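PDB 2EH3: transcriptional regulator from Aquifex aeolicus, which probably binds DNA and regulates transcription as a two-subunit member of the TetR/AcrR family of helix-turn-helix regulators. Local coordinates for residues A[79-84]-A[155-160]; A[45-50]-A[102-107]; A[8-13]-A[26-31]; A[52-57]-A[88-93]. All blocks are in the same frame, centred on the assembly; numbering follows the deposited sequence.

Interaction 1 of 4, residues A[79-84]-A[155-160]. With MG (magnesium ion), chain C.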
# COMPACT_ATOMS: atom_id res chain seq x y z
N MSE A 79 -10.31 -6.04 17.17
CA MSE A 79 -11.14 -4.84 17.23
C MSE A 79 -10.72 -3.80 16.20
O MSE A 79 -11.55 -3.12 15.60
CB MSE A 79 -11.03 -4.23 18.62
CG MSE A 79 -11.89 -3.03 18.82
SE MSE A 79 -13.77 -3.47 19.01
CE MSE A 79 -13.61 -4.92 20.19
N PHE A 80 -9.40 -3.71 16.01
CA PHE A 80 -8.80 -2.78 15.05
C PHE A 80 -9.32 -3.16 13.66
O PHE A 80 -9.75 -2.30 12.90
CB PHE A 80 -7.25 -2.93 15.17
CG PHE A 80 -6.42 -1.83 14.50
CD1 PHE A 80 -7.00 -0.77 13.81
CD2 PHE A 80 -5.03 -1.91 14.55
CE1 PHE A 80 -6.21 0.20 13.17
CE2 PHE A 80 -4.22 -0.93 13.91
CZ PHE A 80 -4.84 0.12 13.23
N LEU A 81 -9.27 -4.45 13.32
CA LEU A 81 -9.78 -4.88 12.02
C LEU A 81 -11.28 -4.61 11.90
O LEU A 81 -11.75 -4.19 10.85
CB LEU A 81 -9.49 -6.37 11.82
CG LEU A 81 -10.16 -7.03 10.60
CD1 LEU A 81 -9.69 -6.42 9.29
CD2 LEU A 81 -9.84 -8.54 10.63
N GLU A 82 -12.04 -4.83 12.97
CA GLU A 82 -13.47 -4.58 12.88
C GLU A 82 -13.76 -3.10 12.56
O GLU A 82 -14.61 -2.81 11.72
CB GLU A 82 -14.14 -5.01 14.17
CG GLU A 82 -14.22 -6.52 14.32
CD GLU A 82 -14.52 -6.95 15.73
OE1 GLU A 82 -14.47 -6.08 16.63
OE2 GLU A 82 -14.78 -8.16 15.99
N VAL A 83 -13.05 -2.19 13.23
CA VAL A 83 -13.25 -0.76 12.98
C VAL A 83 -12.83 -0.42 11.57
O VAL A 83 -13.56 0.28 10.87
CB VAL A 83 -12.47 0.10 14.00
CG1 VAL A 83 -12.44 1.58 13.55
CG2 VAL A 83 -13.14 -0.05 15.38
N LEU A 84 -11.66 -0.89 11.12
CA LEU A 84 -11.26 -0.57 9.75
C LEU A 84 -12.30 -1.08 8.75
O LEU A 84 -12.59 -0.40 7.75
CB LEU A 84 -9.91 -1.18 9.43
CG LEU A 84 -8.72 -0.65 10.24
CD1 LEU A 84 -7.47 -1.46 9.92
CD2 LEU A 84 -8.51 0.82 9.91
N ARG A 155 -14.21 -8.89 0.46
CA ARG A 155 -14.61 -10.11 1.14
C ARG A 155 -15.37 -9.68 2.39
O ARG A 155 -15.26 -8.52 2.83
CB ARG A 155 -13.38 -10.94 1.57
CG ARG A 155 -12.48 -11.37 0.42
CD ARG A 155 -13.24 -12.21 -0.61
NE ARG A 155 -13.85 -13.39 0.02
CZ ARG A 155 -13.23 -14.57 0.18
NH1 ARG A 155 -11.99 -14.76 -0.26
NH2 ARG A 155 -13.85 -15.55 0.84
N GLU A 156 -16.13 -10.62 2.95
CA GLU A 156 -16.89 -10.36 4.17
C GLU A 156 -15.93 -10.41 5.36
O GLU A 156 -14.90 -11.10 5.34
CB GLU A 156 -17.99 -11.41 4.37
CG GLU A 156 -19.10 -11.37 3.32
CD GLU A 156 -20.14 -12.46 3.55
OE1 GLU A 156 -20.72 -12.51 4.66
OE2 GLU A 156 -20.40 -13.27 2.63
N LEU A 157 -16.29 -9.70 6.41
CA LEU A 157 -15.46 -9.62 7.62
C LEU A 157 -15.04 -10.96 8.25
O LEU A 157 -13.90 -11.09 8.72
CB LEU A 157 -16.18 -8.74 8.66
CG LEU A 157 -15.48 -8.51 10.01
CD1 LEU A 157 -14.06 -7.88 9.80
CD2 LEU A 157 -16.38 -7.59 10.87
N PRO A 158 -15.93 -11.97 8.28
CA PRO A 158 -15.48 -13.23 8.89
C PRO A 158 -14.23 -13.83 8.26
O PRO A 158 -13.39 -14.42 8.95
CB PRO A 158 -16.71 -14.14 8.74
CG PRO A 158 -17.86 -13.14 8.88
CD PRO A 158 -17.37 -11.98 8.02
N PHE A 159 -14.12 -13.70 6.94
CA PHE A 159 -12.96 -14.21 6.24
C PHE A 159 -11.70 -13.46 6.69
O PHE A 159 -10.68 -14.08 6.97
CB PHE A 159 -13.13 -14.03 4.72
CG PHE A 159 -11.92 -14.44 3.94
CD1 PHE A 159 -11.66 -15.79 3.70
CD2 PHE A 159 -11.03 -13.49 3.44
CE1 PHE A 159 -10.53 -16.18 2.99
CE2 PHE A 159 -9.89 -13.87 2.72
CZ PHE A 159 -9.65 -15.22 2.50
N LEU A 160 -11.78 -12.13 6.75
CA LEU A 160 -10.61 -11.37 7.17
C LEU A 160 -10.23 -11.70 8.61
O LEU A 160 -9.05 -11.83 8.93
CB LEU A 160 -10.84 -9.85 7.02
CG LEU A 160 -10.64 -9.41 5.57
CD1 LEU A 160 -11.97 -9.43 4.88
CD2 LEU A 160 -10.00 -8.03 5.52
MG MG C . -15.23 -9.40 18.09
O HOH W 1 -13.77 -7.67 18.73
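Glu82 OE2 is gripped from two directions, by magnesium at 2.5 Å and by a hydrogen bond from Lys161 NZ, while the aliphatic part of the same side chain rests against Leu157. Of the two Glu82 oxygens, OE2 alone binds magnesium: OE1 stays 3.7 Å from magnesium and accepts a hydrogen bond of 2.7 Å from a water that is itself a metal ligand. The water thus bridges carboxylate and ion, which helps to hold the carboxylate in its rotation, and Glu78 OE2 supplies another ligand to magnesium from the previous turn of helix 73-86. Beneath this polar end, Glu82 CG lies 4.2 Å from Leu157 CD2. The rest of the contact is leucine packing. Leu81 CD2 sits 3.8 Å from the backbone carbonyl carbon of Leu160, the two side chains crossing at about a right angle, and its CD1 meets Leu160 CD2 at 4.1 Å. Leu81 and Leu157 slide past each other in opposite directions, with Leu81 CG 4.1 Å from Leu157 CD1; with CG anti to the backbone N (chi1 -180°), Leu157 extends toward helix 73-86. Ile146 of helix 131-152 also covers Leu81. A greasy floor underlies a metal-bound carboxylate that the positive charges of magnesium and Lys161 are likely to keep ionised; the leucines and the Glu82-Lys161 hydrogen bond join helix 73-86 to helix 157-171, and magnesium ties Glu82 to Glu78 within the former.

Interaction 2 of 4, residues A[45-50]-A[102-107]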
# COMPACT_ATOMS: atom_id res chain seq x y z
N SER A 45 -13.02 24.91 3.07
CA SER A 45 -12.56 24.39 1.79
C SER A 45 -12.76 22.89 1.67
O SER A 45 -13.02 22.20 2.64
CB SER A 45 -11.07 24.67 1.63
OG SER A 45 -10.37 23.98 2.65
N LYS A 46 -12.61 22.40 0.44
CA LYS A 46 -12.71 20.98 0.15
C LYS A 46 -11.57 20.29 0.94
O LYS A 46 -11.72 19.18 1.42
CB LYS A 46 -12.54 20.77 -1.35
CG LYS A 46 -13.29 19.62 -1.91
CD LYS A 46 -13.19 19.63 -3.44
CE LYS A 46 -12.38 18.44 -3.90
NZ LYS A 46 -12.32 18.32 -5.38
N GLU A 47 -10.42 20.96 1.03
CA GLU A 47 -9.25 20.44 1.75
C GLU A 47 -9.57 20.22 3.23
O GLU A 47 -9.21 19.17 3.81
CB GLU A 47 -8.05 21.39 1.59
CG GLU A 47 -6.81 20.97 2.39
CD GLU A 47 -5.55 21.74 1.97
OE1 GLU A 47 -5.65 22.60 1.08
OE2 GLU A 47 -4.46 21.48 2.53
N GLU A 48 -10.24 21.20 3.86
CA GLU A 48 -10.62 21.05 5.26
C GLU A 48 -11.56 19.87 5.41
O GLU A 48 -11.48 19.13 6.39
CB GLU A 48 -11.35 22.29 5.82
CG GLU A 48 -10.47 23.45 6.22
CD GLU A 48 -11.18 24.50 7.10
OE1 GLU A 48 -10.52 25.51 7.42
OE2 GLU A 48 -12.38 24.32 7.46
N LEU A 49 -12.47 19.71 4.45
CA LEU A 49 -13.41 18.62 4.48
C LEU A 49 -12.78 17.23 4.48
O LEU A 49 -13.12 16.40 5.31
CB LEU A 49 -14.40 18.75 3.31
CG LEU A 49 -15.30 17.55 3.00
CD1 LEU A 49 -16.37 17.35 4.11
CD2 LEU A 49 -15.97 17.81 1.65
N ILE A 50 -11.88 16.94 3.54
CA ILE A 50 -11.31 15.60 3.54
C ILE A 50 -10.42 15.40 4.76
O ILE A 50 -10.36 14.31 5.31
CB ILE A 50 -10.53 15.31 2.22
CG1 ILE A 50 -10.13 13.81 2.17
CG2 ILE A 50 -9.37 16.23 2.09
CD1 ILE A 50 -9.70 13.35 0.76
N GLU A 102 -0.10 13.83 -4.32
CA GLU A 102 1.18 14.37 -3.93
C GLU A 102 0.93 15.30 -2.72
O GLU A 102 1.68 15.28 -1.73
CB GLU A 102 1.82 15.21 -5.05
CG GLU A 102 2.27 14.41 -6.23
CD GLU A 102 3.49 13.56 -5.94
OE1 GLU A 102 4.19 13.79 -4.91
OE2 GLU A 102 3.78 12.67 -6.76
N LYS A 103 -0.13 16.10 -2.81
CA LYS A 103 -0.48 17.07 -1.78
C LYS A 103 -0.81 16.51 -0.40
O LYS A 103 -0.43 17.11 0.62
CB LYS A 103 -1.65 17.94 -2.27
CG LYS A 103 -2.08 19.06 -1.33
CD LYS A 103 -3.30 19.83 -1.86
CE LYS A 103 -3.46 21.14 -1.07
NZ LYS A 103 -4.63 21.95 -1.50
N PHE A 104 -1.47 15.36 -0.36
CA PHE A 104 -1.89 14.79 0.92
C PHE A 104 -1.11 13.56 1.37
O PHE A 104 -1.44 12.96 2.40
CB PHE A 104 -3.39 14.44 0.87
CG PHE A 104 -4.29 15.59 0.51
CD1 PHE A 104 -4.20 16.80 1.20
CD2 PHE A 104 -5.26 15.45 -0.46
CE1 PHE A 104 -5.09 17.85 0.92
CE2 PHE A 104 -6.16 16.51 -0.75
CZ PHE A 104 -6.06 17.69 -0.06
N ARG A 105 -0.05 13.20 0.65
CA ARG A 105 0.74 12.02 1.03
C ARG A 105 1.26 12.08 2.46
O ARG A 105 1.28 11.06 3.16
CB ARG A 105 1.93 11.85 0.08
CG ARG A 105 2.60 10.46 0.22
CD ARG A 105 3.53 10.18 -0.94
NE ARG A 105 2.78 10.21 -2.19
CZ ARG A 105 3.31 10.20 -3.40
NH1 ARG A 105 4.63 10.13 -3.55
NH2 ARG A 105 2.52 10.25 -4.47
N ASN A 106 1.65 13.27 2.89
CA ASN A 106 2.19 13.42 4.23
C ASN A 106 1.16 13.05 5.31
O ASN A 106 1.54 12.56 6.37
CB ASN A 106 2.66 14.86 4.45
CG ASN A 106 1.50 15.84 4.44
OD1 ASN A 106 0.87 16.10 3.39
ND2 ASN A 106 1.20 16.39 5.62
N ILE A 107 -0.13 13.30 5.05
CA ILE A 107 -1.16 12.98 6.03
C ILE A 107 -1.29 11.48 6.18
O ILE A 107 -1.42 10.95 7.30
CB ILE A 107 -2.52 13.58 5.61
CG1 ILE A 107 -2.38 15.09 5.53
CG2 ILE A 107 -3.64 13.17 6.61
CD1 ILE A 107 -3.57 15.80 4.87
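Glu47 OE1 and Lys103 NZ form a salt bridge of 2.8 Å, a hydrogen bond in which the lysine comes from above the carboxylate, 59° out of its plane. Both chains are stretched out to meet, each with CG trans to its backbone N (chi1 176° in Glu47, -177° in Lys103). Below the charges, Glu47 CG touches the edge of the Phe104 ring near its plane, 3.9 Å from CE1, and Ile50 CG2 comes within 4.2 Å of Phe104 CZ. Lys103 CG lies over one face of that ring, so the start of the lysine chain passes over the rim of the ring. With an alanine at Glu47, Lys103 NZ would probably lose its acidic mate and the ring edge the CG that rests on it. Farther out, Tyr20 packs on Glu47 and Ile50 and meets Phe104 edge-to-face, while Leu98 of helix 88-99 backs Phe104 and Ile50. Ser45 caps helix 46-67, its OG accepting from Glu48 N at 3.0 Å, and Phe104 occupies the N-cap position of helix 105-126. Two helix starts are thus joined across the boundary of a TetR-type regulator, where the DNA-binding region abuts the C-terminal helical domain.

Interaction 3 of 4, residues A[8-13]-A[26-31]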
# COMPACT_ATOMS: atom_id res chain seq x y z
N LEU A 8 -20.49 15.42 5.93
CA LEU A 8 -19.43 14.42 6.01
C LEU A 8 -19.86 13.09 5.40
O LEU A 8 -19.06 12.44 4.71
CB LEU A 8 -19.01 14.23 7.48
CG LEU A 8 -18.15 15.39 7.98
CD1 LEU A 8 -18.08 15.37 9.51
CD2 LEU A 8 -16.76 15.27 7.38
N GLU A 9 -21.10 12.68 5.65
CA GLU A 9 -21.58 11.40 5.13
C GLU A 9 -21.69 11.40 3.62
O GLU A 9 -21.24 10.44 2.96
CB GLU A 9 -22.92 11.01 5.78
CG GLU A 9 -22.77 10.68 7.28
CD GLU A 9 -21.72 9.60 7.52
OE1 GLU A 9 -21.85 8.49 6.95
OE2 GLU A 9 -20.76 9.86 8.28
N VAL A 10 -22.24 12.48 3.06
CA VAL A 10 -22.38 12.60 1.62
C VAL A 10 -21.00 12.65 0.96
O VAL A 10 -20.80 12.04 -0.09
CB VAL A 10 -23.19 13.88 1.26
CG1 VAL A 10 -23.08 14.19 -0.22
CG2 VAL A 10 -24.67 13.66 1.63
N SER A 11 -20.06 13.37 1.57
CA SER A 11 -18.71 13.53 1.00
C SER A 11 -17.97 12.20 1.02
O SER A 11 -17.26 11.85 0.06
CB SER A 11 -17.91 14.61 1.76
OG SER A 11 -18.58 15.88 1.73
N LYS A 12 -18.12 11.44 2.09
CA LYS A 12 -17.46 10.13 2.15
C LYS A 12 -18.01 9.26 1.04
O LYS A 12 -17.26 8.54 0.36
CB LYS A 12 -17.69 9.45 3.51
CG LYS A 12 -16.80 9.98 4.61
CD LYS A 12 -16.92 9.17 5.90
CE LYS A 12 -18.21 9.47 6.61
NZ LYS A 12 -18.10 9.15 8.08
N GLU A 13 -19.32 9.32 0.82
CA GLU A 13 -19.93 8.52 -0.23
C GLU A 13 -19.43 8.92 -1.62
O GLU A 13 -19.01 8.04 -2.39
CB GLU A 13 -21.46 8.66 -0.20
CG GLU A 13 -22.11 7.80 0.88
CD GLU A 13 -21.69 6.34 0.77
OE1 GLU A 13 -21.63 5.81 -0.38
OE2 GLU A 13 -21.41 5.72 1.82
N GLU A 26 -19.91 21.64 -5.32
CA GLU A 26 -21.25 21.75 -5.88
C GLU A 26 -22.00 20.40 -5.88
O GLU A 26 -23.17 20.34 -5.55
CB GLU A 26 -21.21 22.31 -7.29
CG GLU A 26 -22.61 22.41 -7.90
CD GLU A 26 -23.61 23.07 -6.95
OE1 GLU A 26 -23.41 24.26 -6.61
OE2 GLU A 26 -24.59 22.38 -6.54
N GLU A 27 -21.33 19.32 -6.27
CA GLU A 27 -21.97 18.00 -6.29
C GLU A 27 -22.35 17.53 -4.88
O GLU A 27 -23.38 16.90 -4.67
CB GLU A 27 -21.05 16.97 -6.96
CG GLU A 27 -20.78 17.27 -8.41
CD GLU A 27 -19.74 16.35 -9.04
OE1 GLU A 27 -18.75 16.00 -8.37
OE2 GLU A 27 -19.92 15.98 -10.22
N ILE A 28 -21.48 17.83 -3.92
CA ILE A 28 -21.72 17.46 -2.54
C ILE A 28 -22.97 18.16 -1.99
O ILE A 28 -23.86 17.51 -1.43
CB ILE A 28 -20.51 17.82 -1.67
CG1 ILE A 28 -19.35 16.87 -2.00
CG2 ILE A 28 -20.85 17.70 -0.16
CD1 ILE A 28 -18.00 17.35 -1.45
N VAL A 29 -23.03 19.49 -2.16
CA VAL A 29 -24.19 20.20 -1.60
C VAL A 29 -25.48 19.85 -2.34
O VAL A 29 -26.55 19.81 -1.72
CB VAL A 29 -24.00 21.75 -1.49
CG1 VAL A 29 -22.81 22.06 -0.55
CG2 VAL A 29 -23.83 22.39 -2.85
N LYS A 30 -25.38 19.57 -3.64
CA LYS A 30 -26.56 19.17 -4.41
C LYS A 30 -27.09 17.85 -3.84
O LYS A 30 -28.28 17.71 -3.57
CB LYS A 30 -26.19 18.95 -5.88
CG LYS A 30 -27.39 18.69 -6.81
CD LYS A 30 -26.92 18.40 -8.25
CE LYS A 30 -26.30 16.99 -8.37
NZ LYS A 30 -25.02 16.89 -9.16
N ARG A 31 -26.21 16.87 -3.65
CA ARG A 31 -26.62 15.58 -3.13
C ARG A 31 -27.18 15.69 -1.71
O ARG A 31 -28.12 14.97 -1.33
CB ARG A 31 -25.42 14.61 -3.16
CG ARG A 31 -25.67 13.26 -2.50
CD ARG A 31 -26.67 12.43 -3.27
NE ARG A 31 -26.18 11.98 -4.58
CZ ARG A 31 -25.38 10.94 -4.78
NH1 ARG A 31 -24.96 10.21 -3.75
NH2 ARG A 31 -25.00 10.61 -6.01
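Val10 CG1 enters the tight part of the contact between two atoms of helix 25-32, lying 3.6 Å from the carbonyl O of Ile28 and 3.6 Å from Arg31 CG. The methyl is placed there by a torsion that turns it away from the backbone N (chi1 167°), and the same branch comes to 4.2 Å from Ile28 CG2. One residue on, the two backbones draw closest, with the CA atoms of Ser11 and Ile28 6.1 Å apart. Such nearness suits a small side chain: Ser11 OG lies 3.5 Å from Ile28 CG2 and 3.6 Å from Ile28 CD1, so the isoleucine packs against the hydroxyl. That buried polar atom is satisfied by a hydrogen bond to Ile7 O within its own helix. Arg31 marks the looser, solvent side. Only its CB and CG press on Val10; beyond them the chain bends at chi2 and chi3 and turns its guanidinium aside. Its NH1 remains 6.5 Å from Glu13 OE1, too far for a salt bridge although the charges are opposite. The short helical segments pass each other with 124° between their directions. Leu14, one turn further along helix 3-18 from Val10, extends the surface against Ile28 and Arg31. Leu49 of helix 46-67 closes over Ser11, and on the other side of helix 25-32 Val29 packs on Phe39 of helix 36-42, the second helix of the predicted helix-turn-helix, so this contact seats the first helix of that motif on the N-terminal helix.

Interaction 4 of 4, residues A[52-57]-A[88-93]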
# COMPACT_ATOMS: atom_id res chain seq x y z
N GLU A 52 -10.95 16.54 7.71
CA GLU A 52 -11.83 16.21 8.83
C GLU A 52 -12.33 14.77 8.76
O GLU A 52 -12.49 14.12 9.80
CB GLU A 52 -13.01 17.18 8.87
CG GLU A 52 -14.03 16.91 10.00
CD GLU A 52 -13.50 17.18 11.40
OE1 GLU A 52 -12.42 17.79 11.51
OE2 GLU A 52 -14.18 16.79 12.39
N ILE A 53 -12.61 14.28 7.56
CA ILE A 53 -13.07 12.91 7.36
C ILE A 53 -12.01 11.96 7.92
O ILE A 53 -12.32 11.02 8.65
CB ILE A 53 -13.28 12.59 5.84
CG1 ILE A 53 -14.53 13.31 5.34
CG2 ILE A 53 -13.41 11.09 5.62
CD1 ILE A 53 -14.77 13.11 3.86
N ILE A 54 -10.75 12.22 7.55
CA ILE A 54 -9.66 11.39 8.03
C ILE A 54 -9.49 11.53 9.53
O ILE A 54 -9.35 10.52 10.25
CB ILE A 54 -8.35 11.76 7.29
CG1 ILE A 54 -8.54 11.53 5.78
CG2 ILE A 54 -7.17 10.94 7.85
CD1 ILE A 54 -8.86 10.08 5.37
N GLU A 55 -9.52 12.78 10.00
CA GLU A 55 -9.34 13.05 11.42
C GLU A 55 -10.37 12.33 12.29
O GLU A 55 -10.04 11.80 13.37
CB GLU A 55 -9.41 14.55 11.68
CG GLU A 55 -8.83 15.00 13.00
CD GLU A 55 -7.31 14.91 13.04
OE1 GLU A 55 -6.69 14.65 11.98
OE2 GLU A 55 -6.74 15.10 14.13
N ARG A 56 -11.61 12.28 11.83
CA ARG A 56 -12.64 11.62 12.61
C ARG A 56 -12.45 10.10 12.65
O ARG A 56 -12.70 9.48 13.68
CB ARG A 56 -14.02 12.00 12.09
CG ARG A 56 -14.38 13.41 12.46
CD ARG A 56 -15.80 13.73 12.05
NE ARG A 56 -16.16 15.07 12.48
CZ ARG A 56 -17.38 15.42 12.87
NH1 ARG A 56 -18.36 14.53 12.88
NH2 ARG A 56 -17.60 16.66 13.26
N THR A 57 -11.97 9.50 11.55
CA THR A 57 -11.74 8.06 11.58
C THR A 57 -10.49 7.79 12.43
O THR A 57 -10.44 6.80 13.16
CB THR A 57 -11.60 7.45 10.14
OG1 THR A 57 -12.87 7.54 9.48
CG2 THR A 57 -11.24 5.98 10.20
N LYS A 88 -14.53 1.01 6.03
CA LYS A 88 -13.84 0.69 4.77
C LYS A 88 -13.91 1.75 3.67
O LYS A 88 -12.99 1.85 2.87
CB LYS A 88 -14.26 -0.69 4.25
CG LYS A 88 -15.74 -0.87 4.02
CD LYS A 88 -16.01 -2.36 3.80
CE LYS A 88 -17.49 -2.66 3.93
NZ LYS A 88 -18.02 -2.22 5.26
N LYS A 89 -14.97 2.55 3.64
CA LYS A 89 -15.04 3.61 2.63
C LYS A 89 -13.97 4.65 2.91
O LYS A 89 -13.34 5.18 1.99
CB LYS A 89 -16.45 4.24 2.61
CG LYS A 89 -17.49 3.28 2.02
CD LYS A 89 -18.87 3.92 1.93
CE LYS A 89 -19.93 2.90 1.53
NZ LYS A 89 -19.73 2.39 0.15
N VAL A 90 -13.71 4.93 4.19
CA VAL A 90 -12.68 5.90 4.52
C VAL A 90 -11.30 5.28 4.27
O VAL A 90 -10.39 5.99 3.88
CB VAL A 90 -12.83 6.37 5.99
CG1 VAL A 90 -11.71 7.34 6.36
CG2 VAL A 90 -14.20 7.03 6.17
N VAL A 91 -11.16 3.97 4.50
CA VAL A 91 -9.89 3.32 4.24
C VAL A 91 -9.58 3.45 2.76
O VAL A 91 -8.44 3.71 2.38
CB VAL A 91 -9.94 1.82 4.64
CG1 VAL A 91 -8.68 1.11 4.15
CG2 VAL A 91 -10.07 1.70 6.16
N TYR A 92 -10.60 3.29 1.91
CA TYR A 92 -10.42 3.41 0.47
C TYR A 92 -9.98 4.84 0.12
O TYR A 92 -9.03 5.06 -0.66
CB TYR A 92 -11.75 3.01 -0.20
CG TYR A 92 -11.69 2.85 -1.68
CD1 TYR A 92 -11.73 3.97 -2.51
CD2 TYR A 92 -11.59 1.59 -2.26
CE1 TYR A 92 -11.67 3.83 -3.88
CE2 TYR A 92 -11.53 1.44 -3.62
CZ TYR A 92 -11.57 2.56 -4.43
OH TYR A 92 -11.50 2.41 -5.79
N ILE A 93 -10.64 5.85 0.70
CA ILE A 93 -10.28 7.25 0.46
C ILE A 93 -8.84 7.52 0.93
O ILE A 93 -8.03 8.19 0.25
CB ILE A 93 -11.31 8.16 1.20
CG1 ILE A 93 -12.68 8.03 0.52
CG2 ILE A 93 -10.84 9.64 1.18
CD1 ILE A 93 -13.87 8.57 1.38
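Ile53 and Ile54 meet Val90 with methyl groups and Thr57 chiefly with its hydroxyl, and the flat groups of the two helices stand outside this meeting. The guanidinium of Arg56 takes Glu52 OE2 at its edge and in its plane: NE donates over 2.6 Å in a nearly straight bond (174°) to the anti lone pair of the carboxylate, a salt bridge along one turn of helix 46-67, and NH1 pairs with Glu5. The Tyr92 ring packs edge-to-face with Phe16, and its hydroxyl is hydrogen-bonded to Arg105 of the second subunit. Between the helices Val90 is the centre. Its CG1 faces Thr57 OG1 at 3.3 Å, the two side chains meeting tip to tip, and lies 4.1 Å from Ile54 CD1. The other methyl, CG2, is 3.6 Å from Thr57 OG1 and 4.2 Å from Ile53 CG2. Thr57 OG1 points away from its own carbonyl carbon (chi1 -68°), where it sits against the valine and is also hydrogen-bonded to Glu87 OE1. Replacing Val90 with an alanine would probably open a gap beneath Thr57 and remove the methyls against which Ile53 and Ile54 rest. The segments run at 127° to each other, their axes 10.5 Å apart at closest approach. Lys12 of helix 3-18 packs on Val90 from another direction. Cohesion between these helices is therefore essentially apolar, and the hydroxyl that faces the valine has a hydrogen-bonding partner in Glu87.

In the fold
From the N terminus, interaction 3 closes first, within the DNA-binding region, bringing helix 25-32 back onto helix 3-18 before any other contact opens. Helix 46-67 then serves two contacts: its start opens interaction 2 and its middle opens interaction 4, which closes on helix 88-99 and so nests inside the loop that interaction 2 completes at helix 105-126. Interaction 1 opens on helix 73-86 and closes near the C terminus, crossing both. Leu49 packs on Ile28, joining interactions 2 and 3; Ile50 meets Ile93, which also touches the backbone of Lys12. Leu84 touches Val91, continuing the packing from the DNA-binding helices to the magnesium-bearing end of the C-terminal domain.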